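Putative citrate lyase, alfa subunit (Streptococcus mutans, PDB 2HJ0) is probably a CitF-type alpha subunit of the citrate lyase family, built round two large, mainly parallel sheets flanked by helices. Local coordinates at residues L190-I195 and D327-D332; F290-M295 and L317-V322; F304-I309 and N352-P357; V337-D340 and K345-E348. All blocks are in the same frame, centred on the assembly; numbering follows the deposited sequence.

Contact 1 (L190-I195 and D327-D332)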
loop_
_atom_site.group_PDB
_atom_site.type_symbol
_atom_site.label_atom_id
_atom_site.label_comp_id
_atom_site.label_asym_id
_atom_site.label_seq_id
_atom_site.Cartn_x
_atom_site.Cartn_y
_atom_site.Cartn_z
ATOM N N LEU A 190 2.179 12.235 2.824
ATOM C CA LEU A 190 1.360 11.804 3.952
ATOM C C LEU A 190 1.960 10.555 4.582
ATOM O O LEU A 190 1.237 9.709 5.101
ATOM C CB LEU A 190 -0.054 11.499 3.486
ATOM C CG LEU A 190 -0.913 12.719 3.197
ATOM C CD1 LEU A 190 -2.278 12.261 2.714
ATOM C CD2 LEU A 190 -1.049 13.573 4.465
ATOM N N GLY A 191 3.287 10.464 4.535
ATOM C CA GLY A 191 3.999 9.320 5.073
ATOM C C GLY A 191 3.724 8.915 6.509
ATOM O O GLY A 191 3.731 7.726 6.820
ATOM N N TYR A 192 3.493 9.872 7.398
ATOM C CA TYR A 192 3.232 9.485 8.770
ATOM C C TYR A 192 1.788 8.991 8.882
ATOM O O TYR A 192 1.524 8.021 9.578
ATOM C CB TYR A 192 3.504 10.647 9.739
ATOM C CG TYR A 192 4.933 11.158 9.690
ATOM C CD1 TYR A 192 6.017 10.284 9.827
ATOM C CD2 TYR A 192 5.203 12.510 9.431
ATOM C CE1 TYR A 192 7.337 10.743 9.691
ATOM C CE2 TYR A 192 6.513 12.982 9.296
ATOM C CZ TYR A 192 7.577 12.095 9.421
ATOM O OH TYR A 192 8.871 12.541 9.242
ATOM N N ALA A 193 0.853 9.622 8.176
ATOM C CA ALA A 193 -0.540 9.189 8.249
ATOM C C ALA A 193 -0.798 7.858 7.548
ATOM O O ALA A 193 -1.669 7.087 7.960
ATOM C CB ALA A 193 -1.451 10.252 7.670
HETATM N N MSE A 194 -0.039 7.581 6.494
HETATM C CA MSE A 194 -0.226 6.341 5.741
HETATM C C MSE A 194 -0.083 5.083 6.571
HETATM O O MSE A 194 -0.735 4.078 6.298
HETATM C CB MSE A 194 0.737 6.276 4.551
HETATM C CG MSE A 194 0.291 7.109 3.362
HETATM SE SE MSE A 194 1.711 7.477 2.093
HETATM C CE MSE A 194 1.307 6.146 0.745
ATOM N N ILE A 195 0.770 5.126 7.583
ATOM C CA ILE A 195 0.946 3.952 8.410
ATOM C C ILE A 195 -0.243 3.810 9.351
ATOM O O ILE A 195 -0.689 2.710 9.620
ATOM C CB ILE A 195 2.246 4.033 9.193
ATOM C CG1 ILE A 195 2.358 2.840 10.126
ATOM C CG2 ILE A 195 2.308 5.323 9.967
ATOM C CD1 ILE A 195 3.669 2.804 10.847
ATOM N N ASP A 327 10.211 10.941 -0.415
ATOM C CA ASP A 327 9.629 11.927 0.498
ATOM C C ASP A 327 8.681 11.373 1.562
ATOM O O ASP A 327 7.650 10.784 1.237
ATOM C CB ASP A 327 8.875 12.964 -0.353
ATOM C CG ASP A 327 8.457 14.192 0.426
ATOM O OD1 ASP A 327 8.197 14.088 1.639
ATOM O OD2 ASP A 327 8.375 15.271 -0.200
ATOM N N VAL A 328 9.017 11.587 2.831
ATOM C CA VAL A 328 8.152 11.122 3.904
ATOM C C VAL A 328 7.432 12.323 4.515
ATOM O O VAL A 328 6.421 12.188 5.204
ATOM C CB VAL A 328 8.941 10.397 5.000
ATOM C CG1 VAL A 328 9.738 11.395 5.836
ATOM C CG2 VAL A 328 7.984 9.605 5.860
ATOM N N GLN A 329 7.967 13.503 4.251
ATOM C CA GLN A 329 7.367 14.723 4.750
ATOM C C GLN A 329 7.943 15.955 4.053
ATOM O O GLN A 329 9.150 16.059 3.845
ATOM C CB GLN A 329 7.574 14.833 6.253
ATOM C CG GLN A 329 7.422 16.230 6.743
ATOM C CD GLN A 329 7.498 16.320 8.233
ATOM O OE1 GLN A 329 8.331 15.659 8.871
ATOM N NE2 GLN A 329 6.631 17.147 8.814
ATOM N N ASP A 330 7.070 16.887 3.692
ATOM C CA ASP A 330 7.505 18.105 3.031
ATOM C C ASP A 330 7.623 19.224 4.034
ATOM O O ASP A 330 6.844 19.293 4.978
ATOM C CB ASP A 330 6.511 18.497 1.954
ATOM C CG ASP A 330 6.500 17.533 0.820
ATOM O OD1 ASP A 330 5.421 16.974 0.526
ATOM O OD2 ASP A 330 7.579 17.332 0.221
ATOM N N PHE A 331 8.590 20.108 3.821
ATOM C CA PHE A 331 8.808 21.225 4.726
ATOM C C PHE A 331 8.519 22.619 4.136
ATOM O O PHE A 331 8.897 23.637 4.722
ATOM C CB PHE A 331 10.231 21.156 5.280
ATOM C CG PHE A 331 10.380 20.227 6.460
ATOM C CD1 PHE A 331 10.449 20.727 7.754
ATOM C CD2 PHE A 331 10.439 18.849 6.278
ATOM C CE1 PHE A 331 10.576 19.864 8.845
ATOM C CE2 PHE A 331 10.567 17.987 7.364
ATOM C CZ PHE A 331 10.635 18.493 8.646
ATOM N N ASP A 332 7.864 22.661 2.979
ATOM C CA ASP A 332 7.480 23.921 2.345
ATOM C C ASP A 332 6.584 23.651 1.140
ATOM O O ASP A 332 6.664 22.591 0.521
ATOM C CB ASP A 332 8.707 24.752 1.940
ATOM C CG ASP A 332 9.608 24.035 0.974
ATOM O OD1 ASP A 332 10.713 24.550 0.716
ATOM O OD2 ASP A 332 9.222 22.959 0.469
#
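Tyr192 and Gln329 show how two flat groups can meet without stacking. The amide of Gln329 comes to the edge of the tyrosine ring, with CD in the ring plane and 3.6 Å from Tyr192 CE2, while the two planes stand 85° apart. The aliphatic root of the same side chain follows the rim, Gln329 CB lying 3.7 Å from CE2 of Tyr192. Beyond this edge Tyr192 OH lies 3.2 Å from Gln329 OE1. A hydrogen bond is possible there but not settled, because a second acceptor competes for the phenolic proton.

Val328 crosses the tyrosine at about a right angle and spreads its two methyls along it. CG2 reaches Tyr192 CE1 at 4.0 Å, and CG1 lies 3.7 Å from Tyr192 OH. With CG anti to its own carbonyl carbon (chi1 -59°), the tyrosine is directed from the start of helix 191-199 across the turn at Val328. The carbonyl oxygen of Val328 lies over one ring face, toward the rim, and accepts a hydrogen bond from His72 NE2. Gly191 CA comes within 4.7 Å of Val328 CA, the nearest such pair across the two segments.

His71 stacks on the Tyr192 ring, His72 and His148 also meet it, and a bound citric acid lies beside Gln329. The chemistry is thus that of a buried aromatic and polar cluster, probably beside a pocket, in which the tyrosine ring is confined by packing whichever acceptor takes its proton.

Contact 2 (F290-M295 and L317-V322); sequences FMREQM and LEEGLV
Arg292 reaches from helix 282-297 to Leu321 and Glu319, and tracing it outward shows how a single long side chain can make first an apolar and then an ionic contact. At CB the chain turns so that CG stands anti to the backbone N (chi1 -173°). This sets Arg292 CG against the Leu321 methyl CD2, 3.4 Å away, with the two side chains crossing at about a right angle. The next carbon, Arg292 CD, passes Glu319 OE2 at 3.1 Å, and the chain then bends at chi3. NE and CZ run farther off, Arg292 CZ 3.5 Å from Glu319 OE2, and Arg292 NH1 ends in a salt bridge of 2.7 Å with Glu319 OE2.

The bond is not a flat, two-pronged pairing. Guanidinium and carboxylate planes are 59° apart, OE2 is met from above the carboxylate plane, and the N-H...O angle is 133°. Glu319 OE1 lies over a guanidinium face, 3.2 Å from Arg292 NH1.

Beneath this surface pair, Met295, a selenomethionine, packs its CB 4.1 Å from Leu321 CD2 and brings its terminal CE near the Leu321 carbonyl oxygen.

Helix 282-297 leads into strand 302-305, and helix 311-318 forms the crossover from there to the neighbouring parallel strand 322-327. The contact therefore joins the first helix to the turn closing this beta-alpha-beta unit, with Leu316 touching both Arg292 and Leu321, and Ala302 lying against Met295.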
loop_
_atom_site.group_PDB
_atom_site.type_symbol
_atom_site.label_atom_id
_atom_site.label_comp_id
_atom_site.label_asym_id
_atom_site.label_seq_id
_atom_site.Cartn_x
_atom_site.Cartn_y
_atom_site.Cartn_z
ATOM N N PHE A 290 26.987 24.143 -0.889
ATOM C CA PHE A 290 28.394 23.836 -1.141
ATOM C C PHE A 290 28.543 22.471 -1.778
ATOM O O PHE A 290 29.409 22.258 -2.624
ATOM C CB PHE A 290 29.197 23.898 0.164
ATOM C CG PHE A 290 29.082 25.214 0.867
ATOM C CD1 PHE A 290 27.973 25.498 1.651
ATOM C CD2 PHE A 290 30.045 26.201 0.683
ATOM C CE1 PHE A 290 27.821 26.747 2.240
ATOM C CE2 PHE A 290 29.905 27.454 1.265
ATOM C CZ PHE A 290 28.790 27.729 2.043
HETATM N N MSE A 291 27.680 21.552 -1.374
HETATM C CA MSE A 291 27.711 20.202 -1.901
HETATM C C MSE A 291 27.444 20.228 -3.412
HETATM O O MSE A 291 28.186 19.619 -4.192
HETATM C CB MSE A 291 26.659 19.354 -1.190
HETATM C CG MSE A 291 27.111 17.950 -0.849
HETATM SE SE MSE A 291 25.646 16.908 -0.165
HETATM C CE MSE A 291 25.326 17.897 1.472
ATOM N N ARG A 292 26.385 20.940 -3.805
ATOM C CA ARG A 292 25.997 21.084 -5.209
ATOM C C ARG A 292 27.189 21.576 -6.041
ATOM O O ARG A 292 27.528 20.988 -7.068
ATOM C CB ARG A 292 24.824 22.077 -5.348
ATOM C CG ARG A 292 24.243 22.173 -6.762
ATOM C CD ARG A 292 23.057 23.124 -6.849
ATOM N NE ARG A 292 23.483 24.501 -7.060
ATOM C CZ ARG A 292 23.650 25.067 -8.253
ATOM N NH1 ARG A 292 23.413 24.377 -9.361
ATOM N NH2 ARG A 292 24.085 26.321 -8.337
ATOM N N GLU A 293 27.812 22.658 -5.581
ATOM C CA GLU A 293 28.964 23.246 -6.240
ATOM C C GLU A 293 30.023 22.179 -6.511
ATOM O O GLU A 293 30.523 22.059 -7.624
ATOM C CB GLU A 293 29.548 24.349 -5.356
ATOM C CG GLU A 293 30.575 25.245 -6.035
ATOM C CD GLU A 293 31.314 26.145 -5.047
ATOM O OE1 GLU A 293 30.637 26.889 -4.297
ATOM O OE2 GLU A 293 32.569 26.110 -5.025
ATOM N N GLN A 294 30.357 21.397 -5.494
ATOM C CA GLN A 294 31.350 20.350 -5.661
ATOM C C GLN A 294 30.866 19.265 -6.592
ATOM O O GLN A 294 31.659 18.662 -7.307
ATOM C CB GLN A 294 31.713 19.734 -4.312
ATOM C CG GLN A 294 33.026 20.245 -3.734
ATOM C CD GLN A 294 34.233 19.609 -4.384
ATOM O OE1 GLN A 294 34.382 19.633 -5.604
ATOM N NE2 GLN A 294 35.109 19.034 -3.565
HETATM N N MSE A 295 29.566 19.001 -6.579
HETATM C CA MSE A 295 29.020 17.971 -7.451
HETATM C C MSE A 295 29.065 18.445 -8.890
HETATM O O MSE A 295 29.160 17.634 -9.810
HETATM C CB MSE A 295 27.580 17.645 -7.075
HETATM C CG MSE A 295 27.426 16.907 -5.756
HETATM SE SE MSE A 295 25.566 16.826 -5.180
HETATM C CE MSE A 295 24.962 15.431 -6.402
ATOM N N LEU A 317 16.820 18.141 -7.965
ATOM C CA LEU A 317 16.155 17.132 -8.785
ATOM C C LEU A 317 15.899 17.675 -10.195
ATOM O O LEU A 317 15.891 16.920 -11.165
ATOM C CB LEU A 317 14.823 16.712 -8.147
ATOM C CG LEU A 317 14.056 15.658 -8.957
ATOM C CD1 LEU A 317 14.646 14.284 -8.674
ATOM C CD2 LEU A 317 12.575 15.684 -8.626
ATOM N N GLU A 318 15.694 18.986 -10.299
ATOM C CA GLU A 318 15.436 19.598 -11.591
ATOM C C GLU A 318 16.739 19.850 -12.356
ATOM O O GLU A 318 16.782 19.695 -13.567
ATOM C CB GLU A 318 14.629 20.891 -11.409
ATOM C CG GLU A 318 13.428 20.702 -10.483
ATOM C CD GLU A 318 12.119 21.268 -11.023
ATOM O OE1 GLU A 318 11.065 21.055 -10.367
ATOM O OE2 GLU A 318 12.130 21.920 -12.098
ATOM N N GLU A 319 17.805 20.215 -11.653
ATOM C CA GLU A 319 19.088 20.464 -12.296
ATOM C C GLU A 319 19.725 19.145 -12.728
ATOM O O GLU A 319 20.833 19.107 -13.264
ATOM C CB GLU A 319 20.029 21.193 -11.333
ATOM C CG GLU A 319 19.572 22.592 -10.957
ATOM C CD GLU A 319 20.490 23.285 -9.946
ATOM O OE1 GLU A 319 20.284 24.506 -9.705
ATOM O OE2 GLU A 319 21.403 22.616 -9.393
ATOM N N GLY A 320 19.020 18.051 -12.487
ATOM C CA GLY A 320 19.545 16.750 -12.852
ATOM C C GLY A 320 20.717 16.286 -11.997
ATOM O O GLY A 320 21.470 15.410 -12.414
ATOM N N LEU A 321 20.879 16.854 -10.803
ATOM C CA LEU A 321 21.977 16.453 -9.936
ATOM C C LEU A 321 21.636 15.274 -9.031
ATOM O O LEU A 321 22.522 14.596 -8.505
ATOM C CB LEU A 321 22.444 17.623 -9.088
ATOM C CG LEU A 321 23.658 18.365 -9.647
ATOM C CD1 LEU A 321 23.291 19.075 -10.941
ATOM C CD2 LEU A 321 24.127 19.369 -8.595
ATOM N N VAL A 322 20.349 15.045 -8.830
ATOM C CA VAL A 322 19.897 13.928 -8.026
ATOM C C VAL A 322 18.798 13.254 -8.845
ATOM O O VAL A 322 17.813 13.883 -9.240
ATOM C CB VAL A 322 19.380 14.394 -6.620
ATOM C CG1 VAL A 322 18.229 15.373 -6.762
ATOM C CG2 VAL A 322 18.955 13.196 -5.801
#

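Contact 3 (F304-I309 and N352-P357)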
loop_
_atom_site.group_PDB
_atom_site.type_symbol
_atom_site.label_atom_id
_atom_site.label_comp_id
_atom_site.label_asym_id
_atom_site.label_seq_id
_atom_site.Cartn_x
_atom_site.Cartn_y
_atom_site.Cartn_z
ATOM N N PHE A 304 19.651 9.481 -5.114
ATOM C CA PHE A 304 18.441 9.992 -4.480
ATOM C C PHE A 304 18.692 10.761 -3.192
ATOM O O PHE A 304 19.739 10.628 -2.563
ATOM C CB PHE A 304 17.433 8.860 -4.194
ATOM C CG PHE A 304 17.843 7.948 -3.066
ATOM C CD1 PHE A 304 18.647 6.841 -3.306
ATOM C CD2 PHE A 304 17.465 8.219 -1.758
ATOM C CE1 PHE A 304 19.065 6.026 -2.264
ATOM C CE2 PHE A 304 17.887 7.405 -0.712
ATOM C CZ PHE A 304 18.683 6.310 -0.969
ATOM N N ALA A 305 17.709 11.576 -2.830
ATOM C CA ALA A 305 17.731 12.365 -1.615
ATOM C C ALA A 305 16.516 11.892 -0.787
ATOM O O ALA A 305 15.494 11.462 -1.344
ATOM C CB ALA A 305 17.613 13.830 -1.953
ATOM N N LEU A 306 16.623 11.980 0.536
ATOM C CA LEU A 306 15.551 11.521 1.410
ATOM C C LEU A 306 15.096 12.526 2.451
ATOM O O LEU A 306 15.502 13.682 2.452
ATOM C CB LEU A 306 16.012 10.252 2.124
ATOM C CG LEU A 306 15.038 9.513 3.032
ATOM C CD1 LEU A 306 13.843 9.053 2.215
ATOM C CD2 LEU A 306 15.744 8.323 3.682
ATOM N N GLY A 307 14.221 12.054 3.330
ATOM C CA GLY A 307 13.734 12.853 4.442
ATOM C C GLY A 307 12.595 13.817 4.229
ATOM O O GLY A 307 11.602 13.527 3.556
ATOM N N GLY A 308 12.744 14.946 4.914
ATOM C CA GLY A 308 11.803 16.027 4.825
ATOM C C GLY A 308 12.442 16.842 3.730
ATOM O O GLY A 308 13.554 17.356 3.881
ATOM N N ILE A 309 11.739 16.918 2.612
ATOM C CA ILE A 309 12.210 17.620 1.447
ATOM C C ILE A 309 12.000 19.112 1.579
ATOM O O ILE A 309 11.077 19.544 2.253
ATOM C CB ILE A 309 11.474 17.090 0.225
ATOM C CG1 ILE A 309 11.610 15.565 0.194
ATOM C CG2 ILE A 309 12.004 17.743 -1.039
ATOM C CD1 ILE A 309 13.048 15.050 0.285
ATOM N N ASN A 352 7.031 3.800 7.685
ATOM C CA ASN A 352 7.587 2.482 7.924
ATOM C C ASN A 352 8.662 2.175 6.903
ATOM O O ASN A 352 9.773 1.779 7.255
ATOM C CB ASN A 352 6.517 1.395 7.872
ATOM C CG ASN A 352 7.049 0.038 8.339
ATOM O OD1 ASN A 352 7.406 -0.141 9.513
ATOM N ND2 ASN A 352 7.117 -0.919 7.416
HETATM N N MSE A 353 8.340 2.352 5.629
HETATM C CA MSE A 353 9.325 2.094 4.591
HETATM C C MSE A 353 10.509 3.029 4.803
HETATM O O MSE A 353 11.647 2.732 4.404
HETATM C CB MSE A 353 8.732 2.353 3.218
HETATM C CG MSE A 353 9.668 1.949 2.097
HETATM SE SE MSE A 353 8.824 2.223 0.406
HETATM C CE MSE A 353 10.337 2.787 -0.619
ATOM N N TYR A 354 10.215 4.162 5.441
ATOM C CA TYR A 354 11.201 5.193 5.723
ATOM C C TYR A 354 12.282 4.824 6.723
ATOM O O TYR A 354 13.439 4.669 6.337
ATOM C CB TYR A 354 10.507 6.496 6.179
ATOM C CG TYR A 354 11.473 7.588 6.609
ATOM C CD1 TYR A 354 12.568 7.917 5.819
ATOM C CD2 TYR A 354 11.318 8.258 7.821
ATOM C CE1 TYR A 354 13.490 8.873 6.219
ATOM C CE2 TYR A 354 12.243 9.224 8.237
ATOM C CZ TYR A 354 13.333 9.523 7.427
ATOM O OH TYR A 354 14.288 10.446 7.817
ATOM N N ALA A 355 11.924 4.665 7.993
ATOM C CA ALA A 355 12.959 4.388 8.978
ATOM C C ALA A 355 12.708 3.321 10.040
ATOM O O ALA A 355 13.240 3.413 11.145
ATOM C CB ALA A 355 13.335 5.685 9.650
ATOM N N SER A 356 11.940 2.294 9.708
ATOM C CA SER A 356 11.651 1.257 10.680
ATOM C C SER A 356 12.758 0.251 10.829
ATOM O O SER A 356 13.218 -0.338 9.860
ATOM C CB SER A 356 10.378 0.508 10.327
ATOM O OG SER A 356 10.253 -0.647 11.132
ATOM N N PRO A 357 13.197 0.027 12.068
ATOM C CA PRO A 357 14.266 -0.934 12.333
ATOM C C PRO A 357 13.789 -2.388 12.197
ATOM O O PRO A 357 14.597 -3.287 12.017
ATOM C CB PRO A 357 14.697 -0.577 13.751
ATOM C CG PRO A 357 13.410 -0.145 14.384
ATOM C CD PRO A 357 12.758 0.702 13.304
#
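At the C-terminal end of strand 302-305 of the nine-stranded mixed sheet, Leu306 meets Tyr354 on the short helix 351-355. It is an edge contact: the methyl CD2 of Leu306 lies in the plane of the tyrosine ring, 3.4 Å from Tyr354 CE1. The branch point follows, with Leu306 CG 3.6 Å from the same CE1, and the other methyl, CD1, sits 4.0 Å from Tyr354 CD1, so both branches of the fork meet the CD1–CE1 edge. Leu306 points toward the helix, whereas Tyr354 leaves its helix to the side and its ring end swings in; each has CG opposite the backbone N (chi1 -176° for Leu306 and 175° for Tyr354).

One face of the ring is covered by the methyl of the next residue, Ala355 CB, 3.7 Å above the plane and toward the rim. At the far end, Tyr354 OH passes 4.2 Å from Gly307 CA and is hydrogen-bonded to Gln277 OE1 on the adjacent strand 275-277. Ile364 touches both Leu306 and Tyr354, while Phe304 packs on Pro214 of the second subunit.

No hydrogen bond links the two segments themselves. Apolar packing thus positions the ring, and the bond to Gln277 satisfies the buried hydroxyl.

Contact 4 (V337-D340 and K345-E348); sequences VSLD and KHYE
Ser338 OG is gripped by two partners: it accepts a hydrogen bond of 3.1 Å from His346 ND1 and is bonded to Asn342 OD1, four residues later and just past the helix. OG lies almost in the imidazole plane, only 7° out of it, and points away from its backbone N (chi1 -174°), which brings it to the ring edge. At the other ring nitrogen, His346 NE2 is hydrogen-bonded to Asp327 OD2. Partners at both nitrogens probably fix the rotation of the imidazole and leave its faces for packing.

Leu339 takes one of those faces. Its CA stands 3.7 Å from the centroid of the His346 ring, 21° off the normal, a CH-pi contact made by the helix backbone itself. The side chain then crosses the histidine at about a right angle: Leu339 CD1 reaches His346 CD2 at 3.7 Å and His346 O at 3.4 Å. The same methyl lies 4.0 Å from Glu348 CB, so one methyl runs along the strand from His346 to Glu348. The carboxylate of Glu348 goes elsewhere, to Leu190 N and Ser219 OG.

Tyr347, between them, points away from the helix, and its OH bonds Ile218 N of the second subunit. Helix 333-341 thus lies against strand 346-348, which follows it after a short turn. This strand is outermost of the nine-stranded sheet within the chain and pairs in parallel with strand 322-327, while helix 311-318 touches Ser338 through Val314.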
loop_
_atom_site.group_PDB
_atom_site.type_symbol
_atom_site.label_atom_id
_atom_site.label_comp_id
_atom_site.label_asym_id
_atom_site.label_seq_id
_atom_site.Cartn_x
_atom_site.Cartn_y
_atom_site.Cartn_z
ATOM N N VAL A 337 4.463 20.704 -3.786
ATOM C CA VAL A 337 4.044 20.827 -5.177
ATOM C C VAL A 337 4.816 19.881 -6.073
ATOM O O VAL A 337 4.240 19.221 -6.938
ATOM C CB VAL A 337 4.227 22.259 -5.671
ATOM C CG1 VAL A 337 3.904 22.349 -7.165
ATOM C CG2 VAL A 337 3.303 23.185 -4.871
ATOM N N SER A 338 6.122 19.819 -5.847
ATOM C CA SER A 338 7.013 18.960 -6.614
ATOM C C SER A 338 6.613 17.489 -6.563
ATOM O O SER A 338 6.761 16.755 -7.548
ATOM C CB SER A 338 8.437 19.109 -6.097
ATOM O OG SER A 338 9.325 18.387 -6.914
ATOM N N LEU A 339 6.117 17.060 -5.409
ATOM C CA LEU A 339 5.700 15.680 -5.229
ATOM C C LEU A 339 4.680 15.293 -6.281
ATOM O O LEU A 339 4.522 14.120 -6.614
ATOM C CB LEU A 339 5.094 15.493 -3.845
ATOM C CG LEU A 339 4.560 14.095 -3.538
ATOM C CD1 LEU A 339 5.686 13.074 -3.634
ATOM C CD2 LEU A 339 3.946 14.094 -2.142
ATOM N N ASP A 340 3.991 16.293 -6.807
ATOM C CA ASP A 340 2.988 16.062 -7.823
ATOM C C ASP A 340 3.512 16.352 -9.227
ATOM O O ASP A 340 3.261 15.589 -10.160
ATOM C CB ASP A 340 1.767 16.932 -7.533
ATOM C CG ASP A 340 0.764 16.919 -8.667
ATOM O OD1 ASP A 340 0.275 15.824 -9.019
ATOM O OD2 ASP A 340 0.467 18.005 -9.209
ATOM N N LYS A 345 9.785 10.643 -10.165
ATOM C CA LYS A 345 11.108 11.122 -9.768
ATOM C C LYS A 345 11.069 11.621 -8.321
ATOM O O LYS A 345 12.084 11.659 -7.630
ATOM C CB LYS A 345 11.555 12.262 -10.685
ATOM C CG LYS A 345 11.570 11.917 -12.160
ATOM C CD LYS A 345 12.813 11.158 -12.581
ATOM C CE LYS A 345 14.015 12.093 -12.719
ATOM N NZ LYS A 345 15.236 11.362 -13.196
ATOM N N HIS A 346 9.888 12.030 -7.878
ATOM C CA HIS A 346 9.698 12.502 -6.509
ATOM C C HIS A 346 8.581 11.602 -5.974
ATOM O O HIS A 346 7.399 11.845 -6.248
ATOM C CB HIS A 346 9.279 13.977 -6.513
ATOM C CG HIS A 346 9.240 14.606 -5.154
ATOM N ND1 HIS A 346 9.127 15.966 -4.968
ATOM C CD2 HIS A 346 9.279 14.061 -3.915
ATOM C CE1 HIS A 346 9.098 16.234 -3.675
ATOM N NE2 HIS A 346 9.189 15.095 -3.013
ATOM N N TYR A 347 8.965 10.563 -5.225
ATOM C CA TYR A 347 8.014 9.578 -4.703
ATOM C C TYR A 347 7.667 9.659 -3.222
ATOM O O TYR A 347 8.519 9.905 -2.375
ATOM C CB TYR A 347 8.520 8.165 -5.002
ATOM C CG TYR A 347 7.461 7.228 -5.531
ATOM C CD1 TYR A 347 6.952 7.387 -6.818
ATOM C CD2 TYR A 347 6.972 6.172 -4.747
ATOM C CE1 TYR A 347 5.981 6.515 -7.320
ATOM C CE2 TYR A 347 5.993 5.292 -5.239
ATOM C CZ TYR A 347 5.505 5.471 -6.530
ATOM O OH TYR A 347 4.552 4.605 -7.028
ATOM N N GLU A 348 6.398 9.413 -2.921
ATOM C CA GLU A 348 5.901 9.445 -1.554
ATOM C C GLU A 348 6.083 8.086 -0.867
ATOM O O GLU A 348 5.820 7.041 -1.457
ATOM C CB GLU A 348 4.426 9.839 -1.581
ATOM C CG GLU A 348 3.707 9.813 -0.245
ATOM C CD GLU A 348 2.215 10.096 -0.395
ATOM O OE1 GLU A 348 1.699 10.985 0.325
ATOM O OE2 GLU A 348 1.560 9.429 -1.233
#

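In the fold
Contacts 1 and 3, whose centres are 9 Å apart, are joined by the small parallel pair of strands 308-309 and 329-330, where Gln329 O lies 3.0 Å from Ile309 N, a probable hydrogen bond. Contact 4 centres 11 Å from contact 1 and is tied to it by parallel strand pairing, with Asp327 N 2.8 Å from Tyr347 O, a probable hydrogen bond. Contact 2 is peripheral, about 24 Å from contact 1 between centres, yet Val322 packs on Phe304 of contact 3 and Leu317 on His346 of contact 4. The bound citric acid, probably from the crystallisation liquor, lies about 3 Å from the Gln329 side chain and may mark a pocket beside contact 1.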